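Local coordinates for protein trehalose-6-phosphate phosphatase (Candida albicans, PDB 5DXF) that carries a glycosyltransferase family 20 domain of the GT-B clan, whose architecture pairs two Rossmann-like halves, at residues 86-91 with 181-186; 246-251 with 274-279; 452-457 with 486-491. All coordinates share one frame; numbering follows the deposited sequence.

Interaction 1 of 3, residues 86-91 with 181-186; sequences IAWTGE and VKFNEA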
loop_
_atom_site.group_PDB
_atom_site.type_symbol
_atom_site.label_atom_id
_atom_site.label_comp_id
_atom_site.label_asym_id
_atom_site.label_seq_id
_atom_site.Cartn_x
_atom_site.Cartn_y
_atom_site.Cartn_z
ATOM N N ILE A 86 7.863 5.736 -16.018
ATOM C CA ILE A 86 6.886 6.686 -16.516
ATOM C C ILE A 86 5.934 7.108 -15.408
ATOM O O ILE A 86 5.210 6.288 -14.876
ATOM C CB ILE A 86 6.065 6.030 -17.635
ATOM C CG1 ILE A 86 6.963 5.702 -18.822
ATOM C CG2 ILE A 86 4.917 6.921 -18.066
ATOM C CD1 ILE A 86 6.234 5.063 -19.979
ATOM N N ALA A 87 5.918 8.396 -15.092
ATOM C CA ALA A 87 5.096 8.917 -14.009
ATOM C C ALA A 87 4.913 10.434 -14.052
ATOM O O ALA A 87 5.537 11.126 -14.837
ATOM C CB ALA A 87 5.643 8.476 -12.668
ATOM N N TRP A 88 4.043 10.940 -13.195
ATOM C CA TRP A 88 3.785 12.372 -13.087
ATOM C C TRP A 88 4.149 12.792 -11.683
ATOM O O TRP A 88 4.291 11.951 -10.808
ATOM C CB TRP A 88 2.306 12.667 -13.335
ATOM C CG TRP A 88 1.835 14.010 -12.832
ATOM C CD1 TRP A 88 2.039 15.208 -13.418
ATOM C CD2 TRP A 88 1.062 14.267 -11.652
ATOM N NE1 TRP A 88 1.455 16.202 -12.681
ATOM C CE2 TRP A 88 0.849 15.647 -11.590
ATOM C CE3 TRP A 88 0.537 13.464 -10.641
ATOM C CZ2 TRP A 88 0.137 16.240 -10.564
ATOM C CZ3 TRP A 88 -0.165 14.056 -9.629
ATOM C CH2 TRP A 88 -0.361 15.425 -9.597
ATOM N N THR A 89 4.342 14.089 -11.492
ATOM C CA THR A 89 4.522 14.657 -10.168
ATOM C C THR A 89 3.779 15.982 -10.002
ATOM O O THR A 89 4.046 16.918 -10.751
ATOM C CB THR A 89 5.993 14.955 -9.973
ATOM O OG1 THR A 89 6.350 16.043 -10.834
ATOM C CG2 THR A 89 6.799 13.743 -10.356
ATOM N N GLY A 90 2.914 16.097 -8.995
ATOM C CA GLY A 90 2.205 17.341 -8.759
ATOM C C GLY A 90 2.726 17.999 -7.516
ATOM O O GLY A 90 2.527 17.513 -6.418
ATOM N N GLU A 91 3.397 19.124 -7.695
ATOM C CA GLU A 91 4.342 19.607 -6.708
ATOM C C GLU A 91 4.180 21.050 -6.238
ATOM O O GLU A 91 3.591 21.886 -6.909
ATOM C CB GLU A 91 5.775 19.319 -7.197
ATOM C CG GLU A 91 6.625 20.517 -7.601
ATOM C CD GLU A 91 6.042 21.295 -8.759
ATOM O OE1 GLU A 91 6.138 20.825 -9.905
ATOM O OE2 GLU A 91 5.501 22.389 -8.523
ATOM N N VAL A 181 -9.200 11.793 -17.629
ATOM C CA VAL A 181 -8.917 11.421 -19.011
ATOM C C VAL A 181 -7.666 12.136 -19.517
ATOM O O VAL A 181 -6.845 11.526 -20.196
ATOM C CB VAL A 181 -10.111 11.733 -19.948
ATOM C CG1 VAL A 181 -9.755 11.422 -21.392
ATOM C CG2 VAL A 181 -11.344 10.946 -19.530
ATOM N N LYS A 182 -7.515 13.417 -19.176
ATOM C CA LYS A 182 -6.322 14.168 -19.577
ATOM C C LYS A 182 -5.048 13.535 -19.019
ATOM O O LYS A 182 -4.070 13.343 -19.744
ATOM C CB LYS A 182 -6.409 15.627 -19.125
ATOM C CG LYS A 182 -7.527 16.433 -19.767
ATOM C CD LYS A 182 -7.058 17.857 -20.037
ATOM C CE LYS A 182 -8.206 18.853 -19.960
ATOM N NZ LYS A 182 -9.219 18.647 -21.030
ATOM N N PHE A 183 -5.073 13.231 -17.725
ATOM C CA PHE A 183 -3.991 12.529 -17.033
ATOM C C PHE A 183 -3.551 11.280 -17.795
ATOM O O PHE A 183 -2.370 11.133 -18.177
ATOM C CB PHE A 183 -4.458 12.152 -15.625
ATOM C CG PHE A 183 -3.352 11.793 -14.672
ATOM C CD1 PHE A 183 -2.702 12.781 -13.958
ATOM C CD2 PHE A 183 -2.999 10.468 -14.447
ATOM C CE1 PHE A 183 -1.700 12.469 -13.067
ATOM C CE2 PHE A 183 -1.989 10.147 -13.547
ATOM C CZ PHE A 183 -1.341 11.154 -12.857
ATOM N N ASN A 184 -4.510 10.381 -18.014
ATOM C CA ASN A 184 -4.249 9.167 -18.793
ATOM C C ASN A 184 -3.713 9.449 -20.204
ATOM O O ASN A 184 -2.824 8.747 -20.698
ATOM C CB ASN A 184 -5.520 8.323 -18.896
ATOM C CG ASN A 184 -5.893 7.662 -17.580
ATOM O OD1 ASN A 184 -5.636 6.475 -17.371
ATOM N ND2 ASN A 184 -6.512 8.427 -16.689
ATOM N N GLU A 185 -4.264 10.476 -20.848
ATOM C CA GLU A 185 -3.856 10.867 -22.198
ATOM C C GLU A 185 -2.398 11.291 -22.251
ATOM O O GLU A 185 -1.673 10.957 -23.191
ATOM C CB GLU A 185 -4.740 12.006 -22.714
ATOM C CG GLU A 185 -5.945 11.543 -23.510
ATOM C CD GLU A 185 -6.815 12.699 -23.952
ATOM O OE1 GLU A 185 -6.467 13.854 -23.627
ATOM O OE2 GLU A 185 -7.843 12.455 -24.619
ATOM N N ALA A 186 -1.981 12.039 -21.236
ATOM C CA ALA A 186 -0.601 12.475 -21.133
ATOM C C ALA A 186 0.305 11.276 -20.887
ATOM O O ALA A 186 1.385 11.185 -21.487
ATOM C CB ALA A 186 -0.448 13.509 -20.035
#
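W88 and F183 meet through their aromatic rings, a compact example of how one pair can join a strand to a helix. The rings form an offset edge-to-face pair: the edge of F183 is directed at the face of the six-membered ring of W88, with planes 79° apart and centroids separated by 5.3 Å. The touch is displaced toward the rim of the indole, where F183 CE1 comes to 3.4 Å from W88 CE3. F183 CZ joins it from the same edge, lying 4.0 Å from W88 CB, so the phenyl ring also reaches the root of the tryptophan side chain. Both rings swing out with CG opposite the backbone N (chi1 161° in W88 and -163° in F183), and the two side chains cross at about a right angle.

No hydrogen bond spans the segments; the contact is apolar and buried, and the two segments hide 90 Å² of surface between them, both sides summed.

W148 of helix 147-160 meets the W88 ring at a steep angle and touches F183 as well, while Y187 stacks on F183 one turn further along helix 173-194 and also touches W88. Strand 84-88 runs between strands 136-138 and 34-37 of the large sheet, with this aromatic cluster joining it to both helices.

Interaction 2 of 3, residues 246-251 with 274-279; sequences QLLDGM and RVLGCE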
loop_
_atom_site.group_PDB
_atom_site.type_symbol
_atom_site.label_atom_id
_atom_site.label_comp_id
_atom_site.label_asym_id
_atom_site.label_seq_id
_atom_site.Cartn_x
_atom_site.Cartn_y
_atom_site.Cartn_z
ATOM N N GLN A 246 -16.298 2.394 -19.142
ATOM C CA GLN A 246 -15.007 2.856 -19.626
ATOM C C GLN A 246 -13.849 2.411 -18.730
ATOM O O GLN A 246 -12.798 2.064 -19.232
ATOM C CB GLN A 246 -14.974 4.357 -19.916
ATOM C CG GLN A 246 -16.059 5.171 -19.251
ATOM C CD GLN A 246 -17.432 4.803 -19.727
ATOM O OE1 GLN A 246 -17.888 3.693 -19.498
ATOM N NE2 GLN A 246 -18.103 5.735 -20.386
ATOM N N LEU A 247 -14.031 2.418 -17.416
ATOM C CA LEU A 247 -12.973 1.953 -16.533
ATOM C C LEU A 247 -12.682 0.466 -16.684
ATOM O O LEU A 247 -11.542 0.061 -16.840
ATOM C CB LEU A 247 -13.340 2.253 -15.085
ATOM C CG LEU A 247 -13.638 3.705 -14.758
ATOM C CD1 LEU A 247 -14.689 3.808 -13.676
ATOM C CD2 LEU A 247 -12.367 4.397 -14.326
ATOM N N LEU A 248 -13.733 -0.335 -16.696
ATOM C CA LEU A 248 -13.618 -1.766 -16.970
ATOM C C LEU A 248 -12.985 -2.069 -18.337
ATOM O O LEU A 248 -12.039 -2.874 -18.449
ATOM C CB LEU A 248 -15.000 -2.400 -16.899
ATOM C CG LEU A 248 -15.122 -3.715 -16.144
ATOM C CD1 LEU A 248 -14.556 -3.576 -14.745
ATOM C CD2 LEU A 248 -16.574 -4.130 -16.087
ATOM N N ASP A 249 -13.549 -1.437 -19.371
ATOM C CA ASP A 249 -12.968 -1.418 -20.714
ATOM C C ASP A 249 -11.482 -1.185 -20.574
ATOM O O ASP A 249 -10.696 -2.113 -20.752
ATOM C CB ASP A 249 -13.608 -0.321 -21.571
ATOM C CG ASP A 249 -13.084 -0.289 -22.987
ATOM O OD1 ASP A 249 -13.320 -1.258 -23.744
ATOM O OD2 ASP A 249 -12.463 0.733 -23.347
ATOM N N GLY A 250 -11.133 0.049 -20.204
ATOM C CA GLY A 250 -9.768 0.474 -19.938
ATOM C C GLY A 250 -8.872 -0.604 -19.368
ATOM O O GLY A 250 -7.800 -0.879 -19.903
ATOM N N MET A 251 -9.332 -1.245 -18.300
ATOM C CA MET A 251 -8.547 -2.290 -17.654
ATOM C C MET A 251 -8.380 -3.519 -18.538
ATOM O O MET A 251 -7.352 -4.200 -18.471
ATOM C CB MET A 251 -9.179 -2.691 -16.321
ATOM C CG MET A 251 -9.099 -1.618 -15.249
ATOM S SD MET A 251 -9.732 -2.174 -13.649
ATOM C CE MET A 251 -11.375 -1.455 -13.668
ATOM N N ARG A 274 -20.791 -8.674 -15.640
ATOM C CA ARG A 274 -22.085 -8.025 -15.402
ATOM C C ARG A 274 -22.215 -6.656 -16.073
ATOM O O ARG A 274 -23.210 -6.385 -16.745
ATOM C CB ARG A 274 -22.344 -7.896 -13.896
ATOM C CG ARG A 274 -22.355 -9.231 -13.165
ATOM C CD ARG A 274 -23.352 -9.273 -12.012
ATOM N NE ARG A 274 -23.147 -10.470 -11.201
ATOM C CZ ARG A 274 -22.664 -10.466 -9.963
ATOM N NH1 ARG A 274 -22.356 -9.322 -9.371
ATOM N NH2 ARG A 274 -22.501 -11.608 -9.309
ATOM N N VAL A 275 -21.223 -5.794 -15.884
ATOM C CA VAL A 275 -21.246 -4.463 -16.483
ATOM C C VAL A 275 -21.000 -4.541 -17.992
ATOM O O VAL A 275 -21.678 -3.878 -18.778
ATOM C CB VAL A 275 -20.196 -3.542 -15.830
ATOM C CG1 VAL A 275 -20.202 -2.172 -16.476
ATOM C CG2 VAL A 275 -20.451 -3.432 -14.332
ATOM N N LEU A 276 -20.031 -5.359 -18.390
ATOM C CA LEU A 276 -19.761 -5.602 -19.804
ATOM C C LEU A 276 -20.241 -6.993 -20.214
ATOM O O LEU A 276 -20.431 -7.865 -19.369
ATOM C CB LEU A 276 -18.268 -5.439 -20.104
ATOM C CG LEU A 276 -17.737 -4.004 -20.180
ATOM C CD1 LEU A 276 -16.257 -3.968 -20.538
ATOM C CD2 LEU A 276 -18.547 -3.198 -21.180
ATOM N N GLY A 277 -20.436 -7.191 -21.515
ATOM C CA GLY A 277 -20.942 -8.450 -22.035
ATOM C C GLY A 277 -19.920 -9.571 -22.002
ATOM O O GLY A 277 -20.257 -10.735 -22.225
ATOM N N CYS A 278 -18.673 -9.210 -21.705
ATOM C CA CYS A 278 -17.525 -10.121 -21.758
ATOM C C CYS A 278 -17.750 -11.443 -21.025
ATOM O O CYS A 278 -18.301 -11.470 -19.926
ATOM C CB CYS A 278 -16.294 -9.426 -21.183
ATOM S SG CYS A 278 -16.162 -7.689 -21.648
ATOM N N GLU A 279 -17.316 -12.535 -21.646
ATOM C CA GLU A 279 -17.522 -13.869 -21.094
ATOM C C GLU A 279 -16.335 -14.314 -20.242
ATOM O O GLU A 279 -15.180 -14.192 -20.657
ATOM C CB GLU A 279 -17.774 -14.871 -22.219
ATOM C CG GLU A 279 -18.528 -16.097 -21.771
ATOM C CD GLU A 279 -18.990 -16.950 -22.927
ATOM O OE1 GLU A 279 -18.538 -16.717 -24.069
ATOM O OE2 GLU A 279 -19.816 -17.849 -22.688
#
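L248 packs against V275 and L276 in the nine-stranded half of the GT-B fold, where helix 244-251 lies beside the loop that follows helix 262-274. The contact joins the first helix of an alpha-beta-alpha passage, in which strand 256-259 lies between the helices, to the chain just after the second, and it offers a clear case of leucines reaching across by their extended branches.

In L248 the second torsion (chi2 54°) places CD2, not CD1, opposite CA, making it the far-reaching methyl. It meets the branch point of the valine, with L248 CD2 3.7 Å from V275 CB. The same methyl also lies 4.1 Å from V275 CG1, the valine branch that stands opposite its own backbone N. These two side chains cross obliquely.

L276 answers from the next position. Its CG lies opposite the carbonyl carbon (chi1 -76°), and an extended chi2 of -178° carries CD1 to the surface of the helix. The CB bonds of L248, V275 and L276 all point toward the opposing segment, and the packing involves no hydrogen bond. On the helix 262-274 side, L248 further touches F268, C271 and C272, which makes it a bridge between the two helices.

L276 CD1 reaches L248 CB at 4.2 Å and comes to rest beside the helix backbone, 3.9 Å from D249 N.

Interaction 3 of 3, residues 452-457 with 486-491; sequences NSPLIL and NDALML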
loop_
_atom_site.group_PDB
_atom_site.type_symbol
_atom_site.label_atom_id
_atom_site.label_comp_id
_atom_site.label_asym_id
_atom_site.label_seq_id
_atom_site.Cartn_x
_atom_site.Cartn_y
_atom_site.Cartn_z
ATOM N N ASN A 452 10.948 -11.539 18.670
ATOM C CA ASN A 452 9.759 -12.400 18.658
ATOM C C ASN A 452 8.505 -11.806 19.292
ATOM O O ASN A 452 7.766 -12.510 19.977
ATOM C CB ASN A 452 10.059 -13.743 19.342
ATOM C CG ASN A 452 11.233 -14.471 18.723
ATOM O OD1 ASN A 452 11.191 -14.869 17.558
ATOM N ND2 ASN A 452 12.281 -14.671 19.511
ATOM N N SER A 453 8.249 -10.524 19.061
ATOM C CA SER A 453 7.019 -9.918 19.560
ATOM C C SER A 453 5.831 -10.245 18.648
ATOM O O SER A 453 5.971 -10.280 17.423
ATOM C CB SER A 453 7.183 -8.404 19.708
ATOM O OG SER A 453 7.985 -8.094 20.836
ATOM N N PRO A 454 4.656 -10.498 19.253
ATOM C CA PRO A 454 3.443 -10.910 18.534
ATOM C C PRO A 454 2.814 -9.847 17.627
ATOM O O PRO A 454 2.856 -8.632 17.882
ATOM C CB PRO A 454 2.473 -11.275 19.667
ATOM C CG PRO A 454 2.956 -10.522 20.842
ATOM C CD PRO A 454 4.450 -10.505 20.713
ATOM N N LEU A 455 2.218 -10.349 16.550
ATOM C CA LEU A 455 1.485 -9.534 15.598
ATOM C C LEU A 455 0.011 -9.921 15.597
ATOM O O LEU A 455 -0.333 -11.093 15.433
ATOM C CB LEU A 455 2.069 -9.692 14.194
ATOM C CG LEU A 455 1.176 -9.203 13.052
ATOM C CD1 LEU A 455 1.060 -7.687 13.070
ATOM C CD2 LEU A 455 1.690 -9.698 11.710
ATOM N N ILE A 456 -0.853 -8.934 15.796
ATOM C CA ILE A 456 -2.289 -9.145 15.693
ATOM C C ILE A 456 -2.793 -8.517 14.399
ATOM O O ILE A 456 -2.515 -7.349 14.107
ATOM C CB ILE A 456 -3.045 -8.559 16.895
ATOM C CG1 ILE A 456 -2.454 -9.089 18.201
ATOM C CG2 ILE A 456 -4.524 -8.902 16.809
ATOM C CD1 ILE A 456 -3.219 -8.653 19.432
ATOM N N LEU A 457 -3.532 -9.307 13.626
ATOM C CA LEU A 457 -3.898 -8.934 12.269
ATOM C C LEU A 457 -5.408 -8.942 12.063
ATOM O O LEU A 457 -6.102 -9.878 12.470
ATOM C CB LEU A 457 -3.223 -9.879 11.270
ATOM C CG LEU A 457 -2.707 -9.260 9.973
ATOM C CD1 LEU A 457 -1.799 -8.092 10.296
ATOM C CD2 LEU A 457 -1.968 -10.296 9.138
ATOM N N ASN A 486 -4.834 -8.847 25.331
ATOM C CA ASN A 486 -4.468 -9.492 26.589
ATOM C C ASN A 486 -3.829 -10.863 26.359
ATOM O O ASN A 486 -2.819 -11.195 26.983
ATOM C CB ASN A 486 -5.685 -9.630 27.506
ATOM C CG ASN A 486 -5.345 -10.297 28.829
ATOM O OD1 ASN A 486 -4.748 -9.681 29.713
ATOM N ND2 ASN A 486 -5.725 -11.563 28.970
ATOM N N ASP A 487 -4.415 -11.647 25.458
ATOM C CA ASP A 487 -3.898 -12.977 25.140
ATOM C C ASP A 487 -2.494 -12.931 24.545
ATOM O O ASP A 487 -1.640 -13.748 24.887
ATOM C CB ASP A 487 -4.833 -13.697 24.170
ATOM C CG ASP A 487 -6.075 -14.236 24.845
ATOM O OD1 ASP A 487 -6.303 -13.916 26.031
ATOM O OD2 ASP A 487 -6.832 -14.979 24.184
ATOM N N ALA A 488 -2.267 -11.975 23.650
ATOM C CA ALA A 488 -0.993 -11.852 22.953
ATOM C C ALA A 488 0.102 -11.358 23.886
ATOM O O ALA A 488 1.255 -11.776 23.775
ATOM C CB ALA A 488 -1.130 -10.922 21.762
ATOM N N LEU A 489 -0.259 -10.467 24.805
ATOM C CA LEU A 489 0.706 -9.973 25.778
ATOM C C LEU A 489 1.121 -11.065 26.762
ATOM O O LEU A 489 2.221 -11.030 27.313
ATOM C CB LEU A 489 0.141 -8.774 26.540
ATOM C CG LEU A 489 -0.004 -7.473 25.751
ATOM C CD1 LEU A 489 -0.395 -6.335 26.678
ATOM C CD2 LEU A 489 1.283 -7.150 25.009
ATOM N N MET A 490 0.240 -12.039 26.975
ATOM C CA MET A 490 0.487 -13.090 27.957
ATOM C C MET A 490 0.979 -14.394 27.337
ATOM O O MET A 490 1.027 -15.424 28.011
ATOM C CB MET A 490 -0.780 -13.361 28.771
ATOM C CG MET A 490 -1.094 -12.298 29.808
ATOM S SD MET A 490 0.320 -11.937 30.868
ATOM C CE MET A 490 -0.484 -11.111 32.237
ATOM N N LEU A 491 1.339 -14.350 26.059
ATOM C CA LEU A 491 1.853 -15.529 25.370
ATOM C C LEU A 491 3.121 -16.053 26.033
ATOM O O LEU A 491 3.962 -15.275 26.479
ATOM C CB LEU A 491 2.136 -15.218 23.898
ATOM C CG LEU A 491 0.935 -15.120 22.959
ATOM C CD1 LEU A 491 1.402 -14.836 21.543
ATOM C CD2 LEU A 491 0.116 -16.400 23.011
#
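The P454 ring, the nearest thing to a flat group in this contact, is met at its rim, on the side of CB and CG. There, near the mean plane of the ring, sits the methyl of A488, with P454 CB 4.2 Å from A488 CB. The end of L491 comes obliquely from above that plane, beyond CB, where L491 CD1 is 4.2 Å from P454 CB. Further along the same rim, P454 CG lies 3.6 Å from A488 O, a carbonyl close to the end of helix 478-489. That oxygen also receives a weak hydrogen bond from L491 N, as M490 leaves helical geometry and the chain turns to bring L491 back against the proline.

With only a methyl on A488, the CA atoms of P454 and A488 come to 6.3 Å from each other. This is helix-on-sheet packing in a Rossmann-like half of the GT-B fold: strand 455-458 is the middle of the parallel sheet 428-430, 455-458 and 471-473, and helix 478-489, which follows the edge strand 471-473, returns across one side of it. On the other side, L455 points away from A488 and packs on F444 and V445 of helix 439-447.

I456, two positions after P454 and again directed toward the helix, completes the apolar surface. Its chain is fully extended (chi2 -175°), with CG1 opposite the carbonyl carbon, and this brings I456 CD1 to 3.9 Å from A488 CB. The alanine methyl is therefore touched by both P454 and I456. Within the two segments L491 meets P454, and it also touches K496 of helix 493-509.

Nearby, S453 OG is hydrogen-bonded to A425 O, S453 N to Q448 OE1, and at the helix N486 OD1 receives a hydrogen bond from W363 NE1.

In the fold
From the N terminus, the three contacts come in series, and none nests in or crosses another. Interaction 1 closes a span of 89 residues, joining strand 84-88 of the nine-stranded sheet to helix 173-194. Interaction 2 then closes a much shorter loop of 22 residues, joining helix 244-251 to the chain between helix 262-274 and strand 279-280. These two share one half of the fold; their centres are 23 Å apart, with nearest atoms about 7 Å from each other. Interaction 3 closes a 28-residue loop, tying strand 455-458 of a three-stranded parallel sheet to the end of helix 478-489. Its centre is 44 Å from those of the other two, across the chain's centre.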